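Local coordinates for glycoside hydrolase family protein (Novosphingobium sp. PP1Y, PDB 6Q2F) that probably hydrolyses terminal alpha-L-rhamnose residues from rhamnosylated glycosides, at residues 1034-1042 against 1078-1086; 544-552 against 825-833. All coordinates share one frame; numbering follows the deposited sequence.

Contact 1: 1034-1042 against 1078-1086; sequences NFRVTGKYG and DIGKAVRKG
Val-1083 points its isopropyl group at 1034-1042, its two methyls dividing Phe-1035 and Tyr-1041 between them and sharing Val-1037. With chi1 at -65°, CG1 stands beside its own backbone N and faces Phe-1035, whose ring atom CZ lies 4.1 Å from it, while CG2 packs 3.9 Å from CD2 of Tyr-1041. Val-1037 crosses the same side chain at about a right angle, its CG2 4.0 Å from CB of Val-1083. Beyond it, CD1 of Ile-1079 approaches CZ of Phe-1035 from the opposite direction; Val-1062 packs against Phe-1035, Ile-1079 and Val-1083, and Leu-1090 against Phe-1035. The backbone frame belongs to the galactose-binding-like beta-sandwich domain: antiparallel strands 1028-1037 and 1086-1095 are adjacent, and Val-1037 and Gly-1086 form a hydrogen-bonded pair. Val-1037 N reaches Gly-1086 O at 2.9 Å, and the return bond, from Gly-1086 N to Val-1037 O, is also 2.9 Å. Outward, the packing thins. The exposed Lys-1085, its chain bent at chi2, lays CD 3.4 Å from Gly-1039 O. Arg-1036, likewise exposed, has a guanidinium face against CG2 of Thr-1038, within its own segment.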
ATOM      1  N   ASN A1034       5.879 -36.318  35.398  1.00 56.70           N
ATOM      2  CA  ASN A1034       5.878 -35.761  36.748  1.00 52.14           C
ATOM      3  C   ASN A1034       7.236 -35.145  37.058  1.00 49.29           C
ATOM      4  O   ASN A1034       8.235 -35.435  36.398  1.00 52.39           O
ATOM      5  CB  ASN A1034       5.565 -36.833  37.799  1.00 47.77           C
ATOM      6  CG  ASN A1034       4.152 -37.340  37.694  1.00 48.16           C
ATOM      7  OD1 ASN A1034       3.216 -36.553  37.546  1.00 55.48           O
ATOM      8  ND2 ASN A1034       3.984 -38.649  37.736  1.00 48.06           N
ATOM      9  N   PHE A1035       7.261 -34.291  38.081  1.00 41.52           N
ATOM     10  CA  PHE A1035       8.501 -33.674  38.519  1.00 43.06           C
ATOM     11  C   PHE A1035       8.337 -33.182  39.952  1.00 45.93           C
ATOM     12  O   PHE A1035       7.234 -32.834  40.380  1.00 48.83           O
ATOM     13  CB  PHE A1035       8.926 -32.535  37.576  1.00 41.14           C
ATOM     14  CG  PHE A1035       8.050 -31.312  37.621  1.00 43.18           C
ATOM     15  CD1 PHE A1035       6.853 -31.269  36.932  1.00 46.62           C
ATOM     16  CD2 PHE A1035       8.459 -30.183  38.310  1.00 41.99           C
ATOM     17  CE1 PHE A1035       6.058 -30.125  36.945  1.00 41.33           C
ATOM     18  CE2 PHE A1035       7.674 -29.024  38.322  1.00 42.16           C
ATOM     19  CZ  PHE A1035       6.469 -29.005  37.646  1.00 42.62           C
ATOM     20  N   ARG A1036       9.445 -33.175  40.688  1.00 43.67           N
ATOM     21  CA  ARG A1036       9.449 -32.841  42.106  1.00 46.81           C
ATOM     22  C   ARG A1036       9.857 -31.388  42.318  1.00 48.29           C
ATOM     23  O   ARG A1036      10.743 -30.868  41.632  1.00 50.55           O
ATOM     24  CB  ARG A1036      10.379 -33.770  42.912  1.00 49.57           C
ATOM     25  CG  ARG A1036      10.783 -33.212  44.293  1.00 47.35           C
ATOM     26  CD  ARG A1036      11.062 -34.284  45.390  1.00 46.06           C
ATOM     27  NE  ARG A1036      12.467 -34.407  45.764  1.00 52.03           N
ATOM     28  CZ  ARG A1036      12.982 -34.143  46.967  1.00 50.30           C
ATOM     29  NH1 ARG A1036      12.237 -33.718  47.977  1.00 50.14           N
ATOM     30  NH2 ARG A1036      14.268 -34.323  47.166  1.00 50.19           N
ATOM     31  N   VAL A1037       9.201 -30.743  43.278  1.00 44.00           N
ATOM     32  CA  VAL A1037       9.476 -29.364  43.659  1.00 46.87           C
ATOM     33  C   VAL A1037       9.746 -29.356  45.158  1.00 51.54           C
ATOM     34  O   VAL A1037       8.969 -29.922  45.936  1.00 51.64           O
ATOM     35  CB  VAL A1037       8.297 -28.439  43.299  1.00 43.24           C
ATOM     36  CG1 VAL A1037       8.488 -27.052  43.879  1.00 54.05           C
ATOM     37  CG2 VAL A1037       8.112 -28.376  41.793  1.00 43.60           C
ATOM     38  N   THR A1038      10.861 -28.754  45.559  1.00 54.06           N
ATOM     39  CA  THR A1038      11.182 -28.644  46.977  1.00 49.62           C
ATOM     40  C   THR A1038      11.370 -27.189  47.374  1.00 59.82           C
ATOM     41  O   THR A1038      12.428 -26.818  47.882  1.00 78.66           O
ATOM     42  CB  THR A1038      12.463 -29.402  47.319  1.00 53.50           C
ATOM     43  OG1 THR A1038      13.576 -28.615  46.878  1.00 59.76           O
ATOM     44  CG2 THR A1038      12.504 -30.743  46.620  1.00 51.66           C
ATOM     45  N   GLY A1039      10.370 -26.357  47.133  1.00 71.21           N
ATOM     46  CA  GLY A1039      10.468 -24.955  47.489  1.00 64.56           C
ATOM     47  C   GLY A1039       9.079 -24.376  47.622  1.00 65.04           C
ATOM     48  O   GLY A1039       8.084 -24.987  47.225  1.00 70.18           O
ATOM     49  N   LYS A1040       9.029 -23.190  48.221  1.00 62.32           N
ATOM     50  CA  LYS A1040       7.825 -22.372  48.234  1.00 64.90           C
ATOM     51  C   LYS A1040       8.048 -21.235  47.247  1.00 66.94           C
ATOM     52  O   LYS A1040       9.135 -20.649  47.201  1.00 66.89           O
ATOM     53  CB  LYS A1040       7.510 -21.849  49.645  1.00 68.28           C
ATOM     54  CG  LYS A1040       8.228 -20.555  50.062  1.00 73.21           C
ATOM     55  CD  LYS A1040       8.604 -20.517  51.555  1.00 77.26           C
ATOM     56  CE  LYS A1040       7.384 -20.338  52.462  1.00 80.98           C
ATOM     57  NZ  LYS A1040       6.644 -19.056  52.207  1.00 83.57           N
ATOM     58  N   TYR A1041       7.042 -20.953  46.432  1.00 67.72           N
ATOM     59  CA  TYR A1041       7.195 -19.995  45.352  1.00 66.22           C
ATOM     60  C   TYR A1041       6.017 -19.037  45.337  1.00 81.40           C
ATOM     61  O   TYR A1041       4.987 -19.273  45.973  1.00 84.08           O
ATOM     62  CB  TYR A1041       7.338 -20.715  44.009  1.00 62.10           C
ATOM     63  CG  TYR A1041       8.581 -21.569  43.948  1.00 57.93           C
ATOM     64  CD1 TYR A1041       9.820 -20.998  43.713  1.00 55.92           C
ATOM     65  CD2 TYR A1041       8.519 -22.939  44.151  1.00 56.33           C
ATOM     66  CE1 TYR A1041      10.956 -21.765  43.665  1.00 53.14           C
ATOM     67  CE2 TYR A1041       9.656 -23.717  44.105  1.00 55.79           C
ATOM     68  CZ  TYR A1041      10.870 -23.122  43.862  1.00 55.92           C
ATOM     69  OH  TYR A1041      12.009 -23.878  43.808  1.00 57.79           O
ATOM     70  N   GLY A1042       6.187 -17.950  44.584  1.00 90.06           N
ATOM     71  CA  GLY A1042       5.233 -16.862  44.556  1.00 92.93           C
ATOM     72  C   GLY A1042       5.639 -15.737  45.490  1.00 95.50           C
ATOM     73  O   GLY A1042       5.878 -14.602  45.059  1.00 91.22           O
ATOM     74  N   ASP A1078       6.212 -18.816  33.793  1.00 42.82           N
ATOM     75  CA  ASP A1078       6.269 -18.687  35.244  1.00 40.29           C
ATOM     76  C   ASP A1078       5.319 -19.698  35.876  1.00 38.88           C
ATOM     77  O   ASP A1078       4.100 -19.550  35.787  1.00 40.73           O
ATOM     78  CB  ASP A1078       5.904 -17.261  35.648  1.00 49.57           C
ATOM     79  CG  ASP A1078       6.078 -17.006  37.148  1.00 52.58           C
ATOM     80  OD1 ASP A1078       6.027 -17.971  37.943  1.00 52.75           O
ATOM     81  OD2 ASP A1078       6.256 -15.829  37.522  1.00 50.99           O
ATOM     82  N   ILE A1079       5.860 -20.718  36.535  1.00 31.18           N
ATOM     83  CA  ILE A1079       5.033 -21.754  37.142  1.00 35.98           C
ATOM     84  C   ILE A1079       5.001 -21.671  38.663  1.00 36.21           C
ATOM     85  O   ILE A1079       4.294 -22.466  39.297  1.00 41.44           O
ATOM     86  CB  ILE A1079       5.472 -23.160  36.684  1.00 37.29           C
ATOM     87  CG1 ILE A1079       6.856 -23.510  37.223  1.00 38.23           C
ATOM     88  CG2 ILE A1079       5.486 -23.220  35.172  1.00 35.38           C
ATOM     89  CD1 ILE A1079       7.190 -25.006  37.054  1.00 33.76           C
ATOM     90  N   GLY A1080       5.696 -20.700  39.260  1.00 42.28           N
ATOM     91  CA  GLY A1080       5.819 -20.643  40.713  1.00 49.70           C
ATOM     92  C   GLY A1080       4.507 -20.748  41.472  1.00 51.34           C
ATOM     93  O   GLY A1080       4.473 -21.286  42.581  1.00 53.05           O
ATOM     94  N   LYS A1081       3.412 -20.256  40.890  1.00 45.24           N
ATOM     95  CA  LYS A1081       2.112 -20.245  41.550  1.00 45.13           C
ATOM     96  C   LYS A1081       1.351 -21.546  41.383  1.00 49.26           C
ATOM     97  O   LYS A1081       0.482 -21.855  42.208  1.00 52.07           O
ATOM     98  CB  LYS A1081       1.252 -19.088  41.011  1.00 42.63           C
ATOM     99  CG  LYS A1081       1.718 -17.716  41.529  1.00 51.27           C
ATOM    100  CD  LYS A1081       0.944 -16.567  40.893  1.00 64.36           C
ATOM    101  CE  LYS A1081       1.466 -15.218  41.381  1.00 71.51           C
ATOM    102  NZ  LYS A1081       0.680 -14.075  40.830  1.00 78.49           N
ATOM    103  N   ALA A1082       1.653 -22.314  40.344  1.00 43.40           N
ATOM    104  CA  ALA A1082       0.909 -23.530  40.076  1.00 45.01           C
ATOM    105  C   ALA A1082       1.532 -24.778  40.692  1.00 41.92           C
ATOM    106  O   ALA A1082       0.854 -25.805  40.768  1.00 45.01           O
ATOM    107  CB  ALA A1082       0.763 -23.728  38.568  1.00 36.63           C
ATOM    108  N   VAL A1083       2.797 -24.728  41.117  1.00 45.38           N
ATOM    109  CA  VAL A1083       3.446 -25.931  41.641  1.00 47.88           C
ATOM    110  C   VAL A1083       3.033 -26.164  43.090  1.00 45.82           C
ATOM    111  O   VAL A1083       2.563 -25.266  43.800  1.00 53.14           O
ATOM    112  CB  VAL A1083       4.982 -25.867  41.528  1.00 48.56           C
ATOM    113  CG1 VAL A1083       5.439 -25.831  40.084  1.00 44.81           C
ATOM    114  CG2 VAL A1083       5.526 -24.668  42.319  1.00 36.06           C
ATOM    115  N   ARG A1084       3.261 -27.388  43.540  1.00 47.50           N
ATOM    116  CA  ARG A1084       3.034 -27.791  44.914  1.00 44.60           C
ATOM    117  C   ARG A1084       4.295 -28.461  45.433  1.00 49.94           C
ATOM    118  O   ARG A1084       5.137 -28.928  44.658  1.00 47.45           O
ATOM    119  CB  ARG A1084       1.854 -28.761  45.014  1.00 42.89           C
ATOM    120  CG  ARG A1084       2.121 -30.028  44.273  1.00 44.89           C
ATOM    121  CD  ARG A1084       0.845 -30.825  43.972  1.00 51.32           C
ATOM    122  NE  ARG A1084      -0.003 -30.952  45.151  1.00 58.88           N
ATOM    123  CZ  ARG A1084      -1.076 -31.735  45.228  1.00 61.10           C
ATOM    124  NH1 ARG A1084      -1.445 -32.482  44.194  1.00 58.37           N
ATOM    125  NH2 ARG A1084      -1.785 -31.768  46.344  1.00 65.04           N
ATOM    126  N   LYS A1085       4.384 -28.578  46.738  1.00 51.30           N
ATOM    127  CA  LYS A1085       5.488 -29.248  47.364  1.00 56.73           C
ATOM    128  C   LYS A1085       5.444 -30.729  46.997  1.00 51.35           C
ATOM    129  O   LYS A1085       4.439 -31.345  47.098  1.00 50.04           O
ATOM    130  CB  LYS A1085       5.315 -29.098  48.861  1.00 60.36           C
ATOM    131  CG  LYS A1085       6.592 -28.887  49.617  1.00 74.12           C
ATOM    132  CD  LYS A1085       7.188 -27.541  49.320  1.00 70.37           C
ATOM    133  CE  LYS A1085       8.488 -27.385  50.056  1.00 73.47           C
ATOM    134  NZ  LYS A1085       8.315 -27.600  51.509  1.00 85.78           N
ATOM    135  N   GLY A1086       6.546 -31.299  46.587  1.00 47.82           N
ATOM    136  CA  GLY A1086       6.568 -32.709  46.233  1.00 43.76           C
ATOM    137  C   GLY A1086       6.345 -32.984  44.759  1.00 44.27           C
ATOM    138  O   GLY A1086       6.831 -32.243  43.902  1.00 41.95           O
TER

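Contact 2: 544-552 against 825-833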
ATOM      1  N   GLU A 544       7.506  24.863 -20.582  1.00 40.85           N
ATOM      2  CA  GLU A 544       7.265  24.913 -19.146  1.00 40.77           C
ATOM      3  C   GLU A 544       5.793  25.164 -18.847  1.00 39.18           C
ATOM      4  O   GLU A 544       5.219  24.536 -17.953  1.00 40.73           O
ATOM      5  CB  GLU A 544       8.154  25.980 -18.501  1.00 39.84           C
ATOM      6  CG  GLU A 544       8.072  26.048 -16.960  1.00 51.84           C
ATOM      7  CD  GLU A 544       8.422  24.733 -16.255  1.00 59.12           C
ATOM      8  OE1 GLU A 544       9.213  23.930 -16.794  1.00 63.22           O
ATOM      9  OE2 GLU A 544       7.897  24.504 -15.145  1.00 62.82           O
ATOM     10  N   GLN A 545       5.159  26.074 -19.595  1.00 37.87           N
ATOM     11  CA  GLN A 545       3.738  26.340 -19.400  1.00 35.53           C
ATOM     12  C   GLN A 545       2.890  25.106 -19.689  1.00 34.81           C
ATOM     13  O   GLN A 545       1.932  24.816 -18.964  1.00 34.26           O
ATOM     14  CB  GLN A 545       3.299  27.493 -20.293  1.00 34.31           C
ATOM     15  CG  GLN A 545       3.762  28.860 -19.863  1.00 36.93           C
ATOM     16  CD  GLN A 545       3.436  29.888 -20.945  1.00 43.40           C
ATOM     17  OE1 GLN A 545       3.780  29.703 -22.109  1.00 41.93           O
ATOM     18  NE2 GLN A 545       2.731  30.949 -20.567  1.00 40.07           N
ATOM     19  N   SER A 546       3.201  24.383 -20.764  1.00 35.07           N
ATOM     20  CA  SER A 546       2.441  23.171 -21.049  1.00 31.48           C
ATOM     21  C   SER A 546       2.719  22.111 -19.999  1.00 29.56           C
ATOM     22  O   SER A 546       1.804  21.401 -19.574  1.00 33.59           O
ATOM     23  CB  SER A 546       2.756  22.649 -22.452  1.00 36.54           C
ATOM     24  OG  SER A 546       1.945  23.310 -23.414  1.00 41.47           O
ATOM     25  N   ASP A 547       3.967  22.024 -19.529  1.00 37.11           N
ATOM     26  CA  ASP A 547       4.285  21.068 -18.471  1.00 32.91           C
ATOM     27  C   ASP A 547       3.561  21.423 -17.177  1.00 36.97           C
ATOM     28  O   ASP A 547       3.106  20.529 -16.450  1.00 36.05           O
ATOM     29  CB  ASP A 547       5.793  21.014 -18.242  1.00 34.18           C
ATOM     30  CG  ASP A 547       6.517  20.247 -19.326  1.00 47.86           C
ATOM     31  OD1 ASP A 547       5.843  19.530 -20.097  1.00 50.90           O
ATOM     32  OD2 ASP A 547       7.756  20.351 -19.404  1.00 51.92           O
ATOM     33  N   ARG A 548       3.430  22.722 -16.876  1.00 31.11           N
ATOM     34  CA  ARG A 548       2.693  23.104 -15.677  1.00 31.33           C
ATOM     35  C   ARG A 548       1.200  22.897 -15.861  1.00 27.92           C
ATOM     36  O   ARG A 548       0.512  22.472 -14.927  1.00 28.37           O
ATOM     37  CB  ARG A 548       2.994  24.548 -15.291  1.00 31.67           C
ATOM     38  CG  ARG A 548       4.393  24.714 -14.741  1.00 33.32           C
ATOM     39  CD  ARG A 548       4.718  26.164 -14.500  1.00 36.74           C
ATOM     40  NE  ARG A 548       6.093  26.278 -14.035  1.00 45.69           N
ATOM     41  CZ  ARG A 548       6.649  27.401 -13.601  1.00 45.88           C
ATOM     42  NH1 ARG A 548       5.956  28.540 -13.565  1.00 44.38           N
ATOM     43  NH2 ARG A 548       7.902  27.373 -13.199  1.00 45.99           N
ATOM     44  N   PHE A 549       0.676  23.153 -17.063  1.00 27.52           N
ATOM     45  CA  PHE A 549      -0.727  22.834 -17.275  1.00 26.31           C
ATOM     46  C   PHE A 549      -0.978  21.350 -17.072  1.00 25.05           C
ATOM     47  O   PHE A 549      -1.962  20.962 -16.432  1.00 31.38           O
ATOM     48  CB  PHE A 549      -1.206  23.224 -18.663  1.00 28.46           C
ATOM     49  CG  PHE A 549      -2.465  22.504 -19.047  1.00 33.96           C
ATOM     50  CD1 PHE A 549      -3.656  22.798 -18.408  1.00 27.74           C
ATOM     51  CD2 PHE A 549      -2.449  21.493 -19.991  1.00 35.90           C
ATOM     52  CE1 PHE A 549      -4.825  22.130 -18.734  1.00 31.15           C
ATOM     53  CE2 PHE A 549      -3.613  20.816 -20.316  1.00 30.90           C
ATOM     54  CZ  PHE A 549      -4.801  21.134 -19.684  1.00 29.05           C
ATOM     55  N   LEU A 550      -0.113  20.504 -17.627  1.00 30.24           N
ATOM     56  CA  LEU A 550      -0.324  19.068 -17.490  1.00 29.27           C
ATOM     57  C   LEU A 550      -0.229  18.646 -16.030  1.00 27.47           C
ATOM     58  O   LEU A 550      -1.057  17.853 -15.559  1.00 32.07           O
ATOM     59  CB  LEU A 550       0.666  18.309 -18.382  1.00 35.04           C
ATOM     60  CG  LEU A 550       0.441  18.669 -19.863  1.00 36.20           C
ATOM     61  CD1 LEU A 550       1.608  18.266 -20.763  1.00 35.72           C
ATOM     62  CD2 LEU A 550      -0.873  18.082 -20.380  1.00 33.03           C
ATOM     63  N   TYR A 551       0.740  19.196 -15.285  1.00 31.98           N
ATOM     64  CA  TYR A 551       0.773  19.012 -13.834  1.00 30.83           C
ATOM     65  C   TYR A 551      -0.565  19.377 -13.198  1.00 28.28           C
ATOM     66  O   TYR A 551      -1.109  18.623 -12.381  1.00 28.08           O
ATOM     67  CB  TYR A 551       1.895  19.853 -13.209  1.00 32.37           C
ATOM     68  CG  TYR A 551       1.845  19.900 -11.685  1.00 28.37           C
ATOM     69  CD1 TYR A 551       1.106  20.870 -11.022  1.00 29.89           C
ATOM     70  CD2 TYR A 551       2.518  18.957 -10.914  1.00 28.49           C
ATOM     71  CE1 TYR A 551       1.037  20.907  -9.626  1.00 26.54           C
ATOM     72  CE2 TYR A 551       2.465  18.991  -9.510  1.00 27.86           C
ATOM     73  CZ  TYR A 551       1.713  19.960  -8.883  1.00 25.39           C
ATOM     74  OH  TYR A 551       1.643  20.017  -7.496  1.00 30.68           O
ATOM     75  N   ASP A 552      -1.098  20.552 -13.549  1.00 25.97           N
ATOM     76  CA  ASP A 552      -2.390  20.991 -13.023  1.00 24.53           C
ATOM     77  C   ASP A 552      -3.504  20.032 -13.421  1.00 27.43           C
ATOM     78  O   ASP A 552      -4.451  19.806 -12.654  1.00 26.50           O
ATOM     79  CB  ASP A 552      -2.715  22.408 -13.531  1.00 22.95           C
ATOM     80  CG  ASP A 552      -1.878  23.479 -12.848  1.00 34.88           C
ATOM     81  OD1 ASP A 552      -1.391  23.202 -11.725  1.00 29.71           O
ATOM     82  OD2 ASP A 552      -1.714  24.586 -13.423  1.00 29.86           O
ATOM     83  N   ILE A 825      12.510  25.812  -5.306  1.00 36.97           N
ATOM     84  CA  ILE A 825      13.147  26.419  -6.466  1.00 34.04           C
ATOM     85  C   ILE A 825      12.143  26.826  -7.539  1.00 38.63           C
ATOM     86  O   ILE A 825      12.496  27.623  -8.418  1.00 42.48           O
ATOM     87  CB  ILE A 825      14.211  25.492  -7.086  1.00 47.29           C
ATOM     88  CG1 ILE A 825      13.562  24.238  -7.653  1.00 46.03           C
ATOM     89  CG2 ILE A 825      15.257  25.099  -6.044  1.00 49.75           C
ATOM     90  CD1 ILE A 825      14.558  23.280  -8.249  1.00 48.03           C
ATOM     91  N   ALA A 826      10.916  26.315  -7.499  1.00 35.59           N
ATOM     92  CA  ALA A 826       9.946  26.657  -8.535  1.00 33.75           C
ATOM     93  C   ALA A 826       8.550  26.269  -8.072  1.00 34.42           C
ATOM     94  O   ALA A 826       8.386  25.436  -7.179  1.00 38.13           O
ATOM     95  CB  ALA A 826      10.267  25.958  -9.862  1.00 30.41           C
ATOM     96  N   THR A 827       7.445  26.955  -8.751  1.00 32.21           N
ATOM     97  CA  THR A 827       6.173  26.270  -8.596  1.00 32.27           C
ATOM     98  C   THR A 827       5.971  25.290  -9.746  1.00 32.35           C
ATOM     99  O   THR A 827       6.428  25.542 -10.865  1.00 32.46           O
ATOM    100  CB  THR A 827       5.000  27.248  -8.574  1.00 29.83           C
ATOM    101  OG1 THR A 827       3.773  26.507  -8.618  1.00 31.24           O
ATOM    102  CG2 THR A 827       5.021  28.204  -9.790  1.00 28.87           C
ATOM    103  N   PRO A 828       5.293  24.167  -9.484  1.00 35.61           N
ATOM    104  CA  PRO A 828       4.925  23.246 -10.575  1.00 30.59           C
ATOM    105  C   PRO A 828       3.636  23.610 -11.294  1.00 32.96           C
ATOM    106  O   PRO A 828       3.291  22.942 -12.281  1.00 31.04           O
ATOM    107  CB  PRO A 828       4.752  21.912  -9.844  1.00 29.24           C
ATOM    108  CG  PRO A 828       4.167  22.335  -8.537  1.00 32.04           C
ATOM    109  CD  PRO A 828       4.919  23.622  -8.164  1.00 35.94           C
ATOM    110  N   SER A 829       2.913  24.623 -10.823  1.00 32.10           N
ATOM    111  CA  SER A 829       1.563  24.930 -11.277  1.00 32.34           C
ATOM    112  C   SER A 829       1.528  26.251 -12.043  1.00 35.77           C
ATOM    113  O   SER A 829       2.381  27.120 -11.861  1.00 37.87           O
ATOM    114  CB  SER A 829       0.611  24.990 -10.075  1.00 23.19           C
ATOM    115  OG  SER A 829      -0.682  25.422 -10.451  1.00 35.80           O
ATOM    116  N   ASN A 830       0.529  26.382 -12.928  1.00 30.25           N
ATOM    117  CA  ASN A 830       0.228  27.625 -13.638  1.00 31.92           C
ATOM    118  C   ASN A 830      -0.729  28.524 -12.867  1.00 39.03           C
ATOM    119  O   ASN A 830      -1.014  29.638 -13.328  1.00 39.91           O
ATOM    120  CB  ASN A 830      -0.405  27.335 -15.000  1.00 35.45           C
ATOM    121  CG  ASN A 830       0.609  27.036 -16.066  1.00 38.50           C
ATOM    122  OD1 ASN A 830       1.748  27.487 -15.996  1.00 46.35           O
ATOM    123  ND2 ASN A 830       0.187  26.287 -17.091  1.00 35.28           N
ATOM    124  N   THR A 831      -1.251  28.061 -11.725  1.00 32.20           N
ATOM    125  CA  THR A 831      -2.297  28.804 -11.030  1.00 36.04           C
ATOM    126  C   THR A 831      -1.852  30.229 -10.708  1.00 42.44           C
ATOM    127  O   THR A 831      -2.559  31.200 -11.013  1.00 42.37           O
ATOM    128  CB  THR A 831      -2.709  28.052  -9.764  1.00 28.74           C
ATOM    129  OG1 THR A 831      -3.405  26.861 -10.139  1.00 34.26           O
ATOM    130  CG2 THR A 831      -3.630  28.922  -8.865  1.00 29.46           C
ATOM    131  N   SER A 832      -0.663  30.380 -10.124  1.00 39.19           N
ATOM    132  CA  SER A 832      -0.236  31.713  -9.720  1.00 41.25           C
ATOM    133  C   SER A 832       0.049  32.603 -10.928  1.00 43.71           C
ATOM    134  O   SER A 832      -0.259  33.802 -10.892  1.00 46.49           O
ATOM    135  CB  SER A 832       0.974  31.628  -8.783  1.00 35.91           C
ATOM    136  OG  SER A 832       2.045  30.892  -9.347  1.00 47.14           O
ATOM    137  N   ALA A 833       0.602  32.056 -12.014  1.00 37.69           N
ATOM    138  CA  ALA A 833       0.798  32.882 -13.202  1.00 41.58           C
ATOM    139  C   ALA A 833      -0.543  33.292 -13.812  1.00 45.08           C
ATOM    140  O   ALA A 833      -0.731  34.450 -14.207  1.00 43.07           O
ATOM    141  CB  ALA A 833       1.656  32.154 -14.238  1.00 34.73           C
TER
HETATM  142  O   HOH W   1       8.243  23.831 -12.379  1.00 55.49           O
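Gln-545 O is gripped by two donors: Phe-549 N, through the regular helix bond, and Asn-830 ND2, which adds a 3.0 Å bond tilted 15° from the carbonyl plane. The other end of the Asn-830 amide, OD1, rests 3.3 Å from Arg-548 CB. Two turns beyond Gln-545, the Asp-552 carboxylate takes two donors from the loop, each on the syn side of its oxygen but somewhat out of the carboxylate plane: OD1 receives Ser-829 OG at 2.7 Å, and OD2 receives Asn-830 N at 2.9 Å. Tyr-526 also bonds to OD2, so this buried carboxylate is held against rotation and its charge is probably eased. Pro-828 covers one face of the Tyr-551 ring in a CH-pi contact, CB 3.6 Å from the centroid and 6° off the normal. Arg-548 extends along the loop, with Thr-827 O over one face of its guanidinium, 3.0 Å from the plane and offset toward the rim, while its NE makes a salt bridge with Glu-544. A water joins Glu-544 OE2 to Thr-827 O. Ser-829 N donates to Thr-827 OG1, an ST turn; Ser-829 OG, anti to its own N (chi1 174°), then accepts a capping bond from Thr-831 N, ahead of the short helix docked on helix 543-575.

In the fold
The centres of contacts 1 and 2 are 76 Å apart, with nearest atoms about 57 Å apart, and they lie on opposite sides of the chain's centre; contact 2 comes first along the chain. Contact 1 stays within the galactose-binding-like domain, bringing together segments 36 residues apart about 50 Å from that centre. Contact 2, at about 29 Å, spans 273 residues and ties a helix to a distant loop within the alpha-L-rhamnosidase part of the chain. That helix, 543-575, leads into strand 579-582, shortly before the sodium ligands Glu-583 and Glu-586; Asp-503, Ser-504 and Glu-644 are the other protein ligands of the sodium ion. Neither contact contributes a ligand to the sodium.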